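Local atomic coordinates of exocyst complex component EXO70 (Saccharomyces cerevisiae, PDB entry 2B1E), a protein that forms part of the exocyst complex, which tethers secretory vesicles to sites of exocytosis, and plays a role in assembling that complex. Residues A[292-297]-A[312-316]; A[320-324]-A[427-433]. All coordinates share one frame; numbering follows the deposited sequence.

How the contacts relate
Both contacts use helix 311-323 of the long, all-helical Exo70 rod, and their centres lie about 16 Å apart. Contact 1 comes first along the chain: the start of this helix packs, nearly antiparallel, against the last turns of helix 268-299, only 15 residues earlier. Contact 2 follows at the other end, where residues 320-324 meet the end of helix 410-429 and the turn after it, more than a hundred residues further on. One short helix is thereby held to its immediate predecessor and to a distant part of the chain, and helix 364-391 touches side chains of both contacts. Such packing of helices, both neighbouring and distant in sequence, is consistent with the elongated, rod-like form of Exo70.

Contact 1. Residues A[292-297]-A[312-316]; sequences RIIKKA and ATVDT
In this helical hairpin of the Exo70 rod, Arg-292 and Asp-315 form a salt bridge between helix 268-299 and helix 311-323, whose short segments run nearly antiparallel, 157° between their directions with axes 9.3 Å apart. The bridge is single: the inner nitrogen NE of Arg-292 donates to Asp-315 OD2 over 2.7 Å, nearly straight and on the syn lone pair. Guanidinium and carboxylate lie almost coplanar, 15° apart, with the carboxylate at the guanidinium edge. For Asp-315, CG stands anti to the backbone N (chi1 -174°), which carries the short acid out to the neighbouring helix; the longer arginine crosses to it at about a right angle.

Where the backbones come closest, small residues suit the place: Ala-312 CB rests 3.7 Å from Ala-297 CA and also meets Lys-296 CB. On the buried side Ile-293 crosses Thr-316, its CD1 pressed to 3.4 Å from Thr-316 CG2, a tight carbon pair. Thr-316 can sit among carbons because its hydroxyl is spent on its own helix: OG1 donates to Ala-312 O over 2.8 Å, on the opposite face of that carbonyl from Thr-316 N. Arg-319 is a like charge close to Arg-292, which Asp-315 offsets at most in part. Lys-296 NZ stops 5.0 Å from Asp-315 OD2, and with Arg-292 it would probably favour the ionised carboxylate, the outer, polar side being bridged by charge and the inner side by apolar packing.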
ATOM      1  N   ARG A 292       2.726  17.508   0.531  1.00 30.22           N
ATOM      2  CA  ARG A 292       3.042  17.764   1.923  1.00 29.15           C
ATOM      3  C   ARG A 292       4.445  18.378   2.024  1.00 28.52           C
ATOM      4  O   ARG A 292       4.667  19.315   2.786  1.00 28.80           O
ATOM      5  CB  ARG A 292       2.990  16.453   2.702  1.00 29.52           C
ATOM      6  CG  ARG A 292       3.204  16.602   4.181  1.00 30.70           C
ATOM      7  CD  ARG A 292       3.894  15.374   4.726  1.00 33.12           C
ATOM      8  NE  ARG A 292       3.856  15.343   6.179  1.00 32.79           N
ATOM      9  CZ  ARG A 292       2.745  15.159   6.880  1.00 34.38           C
ATOM     10  NH1 ARG A 292       1.585  14.986   6.251  1.00 34.96           N
ATOM     11  NH2 ARG A 292       2.791  15.150   8.205  1.00 33.21           N
ATOM     12  N   ILE A 293       5.388  17.843   1.254  1.00 27.00           N
ATOM     13  CA  ILE A 293       6.761  18.346   1.260  1.00 26.01           C
ATOM     14  C   ILE A 293       6.823  19.781   0.732  1.00 25.41           C
ATOM     15  O   ILE A 293       7.483  20.641   1.321  1.00 24.39           O
ATOM     16  CB  ILE A 293       7.690  17.452   0.407  1.00 23.91           C
ATOM     17  CG1 ILE A 293       7.701  16.030   0.974  1.00 22.74           C
ATOM     18  CG2 ILE A 293       9.109  18.009   0.423  1.00 25.66           C
ATOM     19  CD1 ILE A 293       8.408  15.021   0.087  1.00 24.40           C
ATOM     20  N   ILE A 294       6.139  20.031  -0.382  1.00 25.23           N
ATOM     21  CA  ILE A 294       6.103  21.363  -0.978  1.00 26.91           C
ATOM     22  C   ILE A 294       5.518  22.386   0.002  1.00 28.75           C
ATOM     23  O   ILE A 294       5.965  23.530   0.050  1.00 28.52           O
ATOM     24  CB  ILE A 294       5.267  21.365  -2.283  1.00 25.91           C
ATOM     25  CG1 ILE A 294       5.929  20.452  -3.315  1.00 23.90           C
ATOM     26  CG2 ILE A 294       5.152  22.781  -2.839  1.00 24.34           C
ATOM     27  CD1 ILE A 294       5.133  20.283  -4.587  1.00 26.44           C
ATOM     28  N   LYS A 295       4.526  21.971   0.786  1.00 28.83           N
ATOM     29  CA  LYS A 295       3.902  22.864   1.760  1.00 29.91           C
ATOM     30  C   LYS A 295       4.798  23.088   2.970  1.00 28.59           C
ATOM     31  O   LYS A 295       4.988  24.220   3.411  1.00 28.05           O
ATOM     32  CB  LYS A 295       2.557  22.299   2.229  1.00 32.06           C
ATOM     33  CG  LYS A 295       1.522  22.157   1.127  1.00 36.83           C
ATOM     34  CD  LYS A 295       0.197  21.663   1.687  1.00 38.04           C
ATOM     35  CE  LYS A 295      -0.846  21.502   0.595  1.00 40.17           C
ATOM     36  NZ  LYS A 295      -2.134  20.994   1.156  1.00 42.34           N
ATOM     37  N   LYS A 296       5.336  22.005   3.516  1.00 27.98           N
ATOM     38  CA  LYS A 296       6.216  22.110   4.673  1.00 29.13           C
ATOM     39  C   LYS A 296       7.478  22.916   4.336  1.00 28.51           C
ATOM     40  O   LYS A 296       7.872  23.800   5.089  1.00 27.11           O
ATOM     41  CB  LYS A 296       6.604  20.715   5.170  1.00 28.94           C
ATOM     42  CG  LYS A 296       5.474  19.949   5.849  1.00 32.48           C
ATOM     43  CD  LYS A 296       5.235  20.473   7.261  1.00 33.73           C
ATOM     44  CE  LYS A 296       4.129  19.700   7.973  1.00 34.03           C
ATOM     45  NZ  LYS A 296       2.830  19.857   7.265  1.00 34.76           N
ATOM     46  N   ALA A 297       8.104  22.616   3.202  1.00 28.46           N
ATOM     47  CA  ALA A 297       9.319  23.325   2.811  1.00 30.40           C
ATOM     48  C   ALA A 297       9.099  24.822   2.611  1.00 31.72           C
ATOM     49  O   ALA A 297      10.037  25.609   2.737  1.00 31.36           O
ATOM     50  CB  ALA A 297       9.905  22.712   1.538  1.00 29.34           C
ATOM     51  N   ALA A 312      10.963  20.738   7.972  1.00 21.98           N
ATOM     52  CA  ALA A 312      10.406  20.211   6.731  1.00 20.93           C
ATOM     53  C   ALA A 312      11.151  18.919   6.425  1.00 19.61           C
ATOM     54  O   ALA A 312      10.551  17.898   6.106  1.00 21.45           O
ATOM     55  CB  ALA A 312      10.594  21.212   5.584  1.00 21.04           C
ATOM     56  N   THR A 313      12.468  18.972   6.550  1.00 19.77           N
ATOM     57  CA  THR A 313      13.313  17.818   6.284  1.00 19.97           C
ATOM     58  C   THR A 313      13.049  16.708   7.300  1.00 21.45           C
ATOM     59  O   THR A 313      12.841  15.555   6.923  1.00 22.11           O
ATOM     60  CB  THR A 313      14.802  18.235   6.302  1.00 18.74           C
ATOM     61  OG1 THR A 313      15.031  19.170   5.238  1.00 13.17           O
ATOM     62  CG2 THR A 313      15.715  17.032   6.116  1.00 18.33           C
ATOM     63  N   VAL A 314      13.047  17.061   8.582  1.00 22.94           N
ATOM     64  CA  VAL A 314      12.787  16.079   9.628  1.00 26.58           C
ATOM     65  C   VAL A 314      11.463  15.374   9.332  1.00 25.83           C
ATOM     66  O   VAL A 314      11.398  14.151   9.318  1.00 28.11           O
ATOM     67  CB  VAL A 314      12.700  16.740  11.028  1.00 27.44           C
ATOM     68  CG1 VAL A 314      12.451  15.676  12.091  1.00 29.40           C
ATOM     69  CG2 VAL A 314      13.988  17.486  11.336  1.00 29.19           C
ATOM     70  N   ASP A 315      10.416  16.152   9.073  1.00 25.86           N
ATOM     71  CA  ASP A 315       9.099  15.594   8.785  1.00 26.50           C
ATOM     72  C   ASP A 315       9.084  14.725   7.534  1.00 26.97           C
ATOM     73  O   ASP A 315       8.543  13.618   7.541  1.00 25.15           O
ATOM     74  CB  ASP A 315       8.071  16.715   8.615  1.00 28.24           C
ATOM     75  CG  ASP A 315       6.651  16.189   8.448  1.00 29.64           C
ATOM     76  OD1 ASP A 315       6.045  15.782   9.464  1.00 30.55           O
ATOM     77  OD2 ASP A 315       6.142  16.177   7.303  1.00 28.82           O
ATOM     78  N   THR A 316       9.669  15.235   6.455  1.00 27.38           N
ATOM     79  CA  THR A 316       9.698  14.501   5.196  1.00 26.52           C
ATOM     80  C   THR A 316      10.351  13.124   5.311  1.00 26.76           C
ATOM     81  O   THR A 316       9.845  12.151   4.753  1.00 27.32           O
ATOM     82  CB  THR A 316      10.423  15.310   4.090  1.00 25.45           C
ATOM     83  OG1 THR A 316       9.722  16.539   3.863  1.00 24.87           O
ATOM     84  CG2 THR A 316      10.456  14.528   2.783  1.00 27.25           C
TER

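Contact 2. Residues A[320-324]-A[427-433]; sequences LRKFS and IVEKSEL
Leu-433 packs against Leu-320 and Ser-324 on the tight, buried side of this contact. Its CD1 branch lies 4.0 Å from Leu-320 CB, and its CD2 branch comes to 3.7 Å from Ser-324 CB and as close to Leu-320 O. A branched leucine suits this place because its two methyls can spread over one turn of the facing helix. Helix 364-391 adds to the apolar side, Cys-375 touching Leu-320 and Ile-372 touching Leu-433. Small Ser-324 allows close approach, and its OG donates to Arg-321 O over 2.7 Å, from above the carbonyl plane, which gives the hydroxyl a partner three residues back in its own segment.

The facing segment is the corner between two helices: helix 410-429 ends, and the chain turns into helix 433-436. Ser-431 ties the two together. With OG set between the backbone N and the carbonyl carbon (chi1 63°), the hydroxyl donates to Ile-427 O over 2.7 Å, in the carbonyl plane, and accepts a weak capping bond from Leu-433 N.

Toward solvent the hold is looser in bonds rather than in distance. Arg-321, bent at chi2 (63°), lays its guanidinium across the corner, one face close over Ser-431 CB, which stands 3.1 Å from the plane. Its NH2 stays 3.5 Å from Lys-430 O, oblique to the group, and no hydrogen bond crosses between the segments; a long, weak ion pair links NH1 to Glu-325. Glu-432 covers Ser-324 O with its CB, at 3.5 Å, while its carboxylate turns off from Ser-324.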
ATOM      1  N   LEU A 320       8.776   9.338   4.890  1.00 31.40           N
ATOM      2  CA  LEU A 320       9.331   8.341   3.979  1.00 31.46           C
ATOM      3  C   LEU A 320       9.755   7.112   4.783  1.00 32.50           C
ATOM      4  O   LEU A 320       9.660   5.976   4.306  1.00 32.05           O
ATOM      5  CB  LEU A 320      10.536   8.917   3.219  1.00 29.04           C
ATOM      6  CG  LEU A 320      10.243  10.035   2.213  1.00 27.88           C
ATOM      7  CD1 LEU A 320      11.539  10.503   1.566  1.00 26.17           C
ATOM      8  CD2 LEU A 320       9.270   9.529   1.153  1.00 27.92           C
ATOM      9  N   ARG A 321      10.211   7.357   6.008  1.00 34.84           N
ATOM     10  CA  ARG A 321      10.653   6.301   6.913  1.00 37.67           C
ATOM     11  C   ARG A 321       9.490   5.372   7.237  1.00 38.24           C
ATOM     12  O   ARG A 321       9.672   4.167   7.398  1.00 38.03           O
ATOM     13  CB  ARG A 321      11.194   6.916   8.209  1.00 39.83           C
ATOM     14  CG  ARG A 321      11.789   5.914   9.202  1.00 43.89           C
ATOM     15  CD  ARG A 321      13.003   5.218   8.613  1.00 46.37           C
ATOM     16  NE  ARG A 321      13.900   4.684   9.637  1.00 48.33           N
ATOM     17  CZ  ARG A 321      13.719   3.539  10.289  1.00 49.12           C
ATOM     18  NH1 ARG A 321      12.661   2.773  10.037  1.00 48.85           N
ATOM     19  NH2 ARG A 321      14.603   3.162  11.204  1.00 49.74           N
ATOM     20  N   LYS A 322       8.293   5.940   7.332  1.00 38.96           N
ATOM     21  CA  LYS A 322       7.108   5.149   7.634  1.00 40.06           C
ATOM     22  C   LYS A 322       6.661   4.410   6.376  1.00 39.67           C
ATOM     23  O   LYS A 322       6.196   3.270   6.445  1.00 40.65           O
ATOM     24  CB  LYS A 322       5.987   6.051   8.153  1.00 40.84           C
ATOM     25  CG  LYS A 322       6.378   6.884   9.370  1.00 44.23           C
ATOM     26  CD  LYS A 322       5.210   7.712   9.889  1.00 45.70           C
ATOM     27  CE  LYS A 322       5.670   8.736  10.916  1.00 47.76           C
ATOM     28  NZ  LYS A 322       6.411   8.116  12.051  1.00 49.07           N
ATOM     29  N   PHE A 323       6.811   5.066   5.230  1.00 38.63           N
ATOM     30  CA  PHE A 323       6.455   4.481   3.943  1.00 37.22           C
ATOM     31  C   PHE A 323       7.271   3.207   3.736  1.00 37.48           C
ATOM     32  O   PHE A 323       6.747   2.190   3.290  1.00 38.74           O
ATOM     33  CB  PHE A 323       6.769   5.466   2.815  1.00 36.34           C
ATOM     34  CG  PHE A 323       5.588   6.254   2.335  1.00 35.43           C
ATOM     35  CD1 PHE A 323       4.690   5.703   1.428  1.00 34.92           C
ATOM     36  CD2 PHE A 323       5.384   7.561   2.769  1.00 35.13           C
ATOM     37  CE1 PHE A 323       3.604   6.441   0.958  1.00 33.60           C
ATOM     38  CE2 PHE A 323       4.300   8.310   2.304  1.00 34.56           C
ATOM     39  CZ  PHE A 323       3.410   7.748   1.396  1.00 34.03           C
ATOM     40  N   SER A 324       8.555   3.277   4.076  1.00 37.40           N
ATOM     41  CA  SER A 324       9.469   2.148   3.921  1.00 37.13           C
ATOM     42  C   SER A 324       9.167   0.978   4.853  1.00 38.40           C
ATOM     43  O   SER A 324       9.667  -0.124   4.642  1.00 38.95           O
ATOM     44  CB  SER A 324      10.915   2.599   4.145  1.00 36.04           C
ATOM     45  OG  SER A 324      11.165   2.868   5.516  1.00 33.52           O
ATOM     46  N   ILE A 427      19.122   9.042   7.324  1.00 28.32           N
ATOM     47  CA  ILE A 427      17.865   8.331   7.531  1.00 29.51           C
ATOM     48  C   ILE A 427      17.624   7.265   6.467  1.00 30.29           C
ATOM     49  O   ILE A 427      16.898   6.295   6.702  1.00 29.03           O
ATOM     50  CB  ILE A 427      16.686   9.324   7.590  1.00 29.97           C
ATOM     51  CG1 ILE A 427      16.752  10.085   8.916  1.00 28.85           C
ATOM     52  CG2 ILE A 427      15.350   8.590   7.444  1.00 29.87           C
ATOM     53  CD1 ILE A 427      15.705  11.150   9.077  1.00 30.53           C
ATOM     54  N   VAL A 428      18.237   7.439   5.299  1.00 29.97           N
ATOM     55  CA  VAL A 428      18.106   6.457   4.231  1.00 32.16           C
ATOM     56  C   VAL A 428      18.983   5.256   4.588  1.00 33.44           C
ATOM     57  O   VAL A 428      18.558   4.110   4.490  1.00 33.63           O
ATOM     58  CB  VAL A 428      18.573   7.029   2.871  1.00 31.78           C
ATOM     59  CG1 VAL A 428      18.815   5.896   1.884  1.00 33.34           C
ATOM     60  CG2 VAL A 428      17.519   7.981   2.313  1.00 31.71           C
ATOM     61  N   GLU A 429      20.202   5.549   5.022  1.00 34.83           N
ATOM     62  CA  GLU A 429      21.189   4.543   5.397  1.00 37.62           C
ATOM     63  C   GLU A 429      20.783   3.655   6.573  1.00 38.12           C
ATOM     64  O   GLU A 429      21.302   2.546   6.728  1.00 38.88           O
ATOM     65  CB  GLU A 429      22.508   5.243   5.731  1.00 39.70           C
ATOM     66  CG  GLU A 429      23.642   4.329   6.163  1.00 43.53           C
ATOM     67  CD  GLU A 429      24.879   5.111   6.584  1.00 46.39           C
ATOM     68  OE1 GLU A 429      25.358   5.947   5.783  1.00 45.40           O
ATOM     69  OE2 GLU A 429      25.373   4.890   7.713  1.00 47.37           O
ATOM     70  N   LYS A 430      19.858   4.134   7.394  1.00 37.58           N
ATOM     71  CA  LYS A 430      19.424   3.383   8.567  1.00 36.85           C
ATOM     72  C   LYS A 430      18.042   2.767   8.444  1.00 35.58           C
ATOM     73  O   LYS A 430      17.499   2.272   9.428  1.00 36.25           O
ATOM     74  CB  LYS A 430      19.453   4.292   9.790  1.00 37.34           C
ATOM     75  CG  LYS A 430      20.809   4.899  10.046  1.00 38.94           C
ATOM     76  CD  LYS A 430      20.694   6.229  10.763  1.00 39.07           C
ATOM     77  CE  LYS A 430      22.040   6.925  10.784  1.00 40.43           C
ATOM     78  NZ  LYS A 430      22.670   6.876   9.434  1.00 38.42           N
ATOM     79  N   SER A 431      17.469   2.794   7.248  1.00 33.16           N
ATOM     80  CA  SER A 431      16.143   2.237   7.054  1.00 32.44           C
ATOM     81  C   SER A 431      16.029   1.404   5.789  1.00 32.10           C
ATOM     82  O   SER A 431      16.993   1.241   5.046  1.00 32.47           O
ATOM     83  CB  SER A 431      15.106   3.358   7.005  1.00 31.43           C
ATOM     84  OG  SER A 431      15.338   4.212   5.901  1.00 30.46           O
ATOM     85  N   GLU A 432      14.829   0.882   5.554  1.00 32.63           N
ATOM     86  CA  GLU A 432      14.560   0.068   4.381  1.00 32.05           C
ATOM     87  C   GLU A 432      14.753   0.921   3.133  1.00 31.45           C
ATOM     88  O   GLU A 432      14.908   0.403   2.028  1.00 31.41           O
ATOM     89  CB  GLU A 432      13.123  -0.458   4.427  1.00 33.08           C
ATOM     90  CG  GLU A 432      12.837  -1.555   3.414  1.00 34.86           C
ATOM     91  CD  GLU A 432      13.488  -2.877   3.794  1.00 35.98           C
ATOM     92  OE1 GLU A 432      13.062  -3.485   4.798  1.00 37.52           O
ATOM     93  OE2 GLU A 432      14.426  -3.304   3.093  1.00 36.02           O
ATOM     94  N   LEU A 433      14.741   2.236   3.318  1.00 30.85           N
ATOM     95  CA  LEU A 433      14.913   3.155   2.201  1.00 29.87           C
ATOM     96  C   LEU A 433      16.205   2.858   1.451  1.00 29.46           C
ATOM     97  O   LEU A 433      16.244   2.916   0.224  1.00 27.47           O
ATOM     98  CB  LEU A 433      14.912   4.607   2.699  1.00 28.54           C
ATOM     99  CG  LEU A 433      13.562   5.127   3.211  1.00 26.00           C
ATOM    100  CD1 LEU A 433      13.732   6.527   3.792  1.00 25.93           C
ATOM    101  CD2 LEU A 433      12.540   5.126   2.065  1.00 25.29           C
TER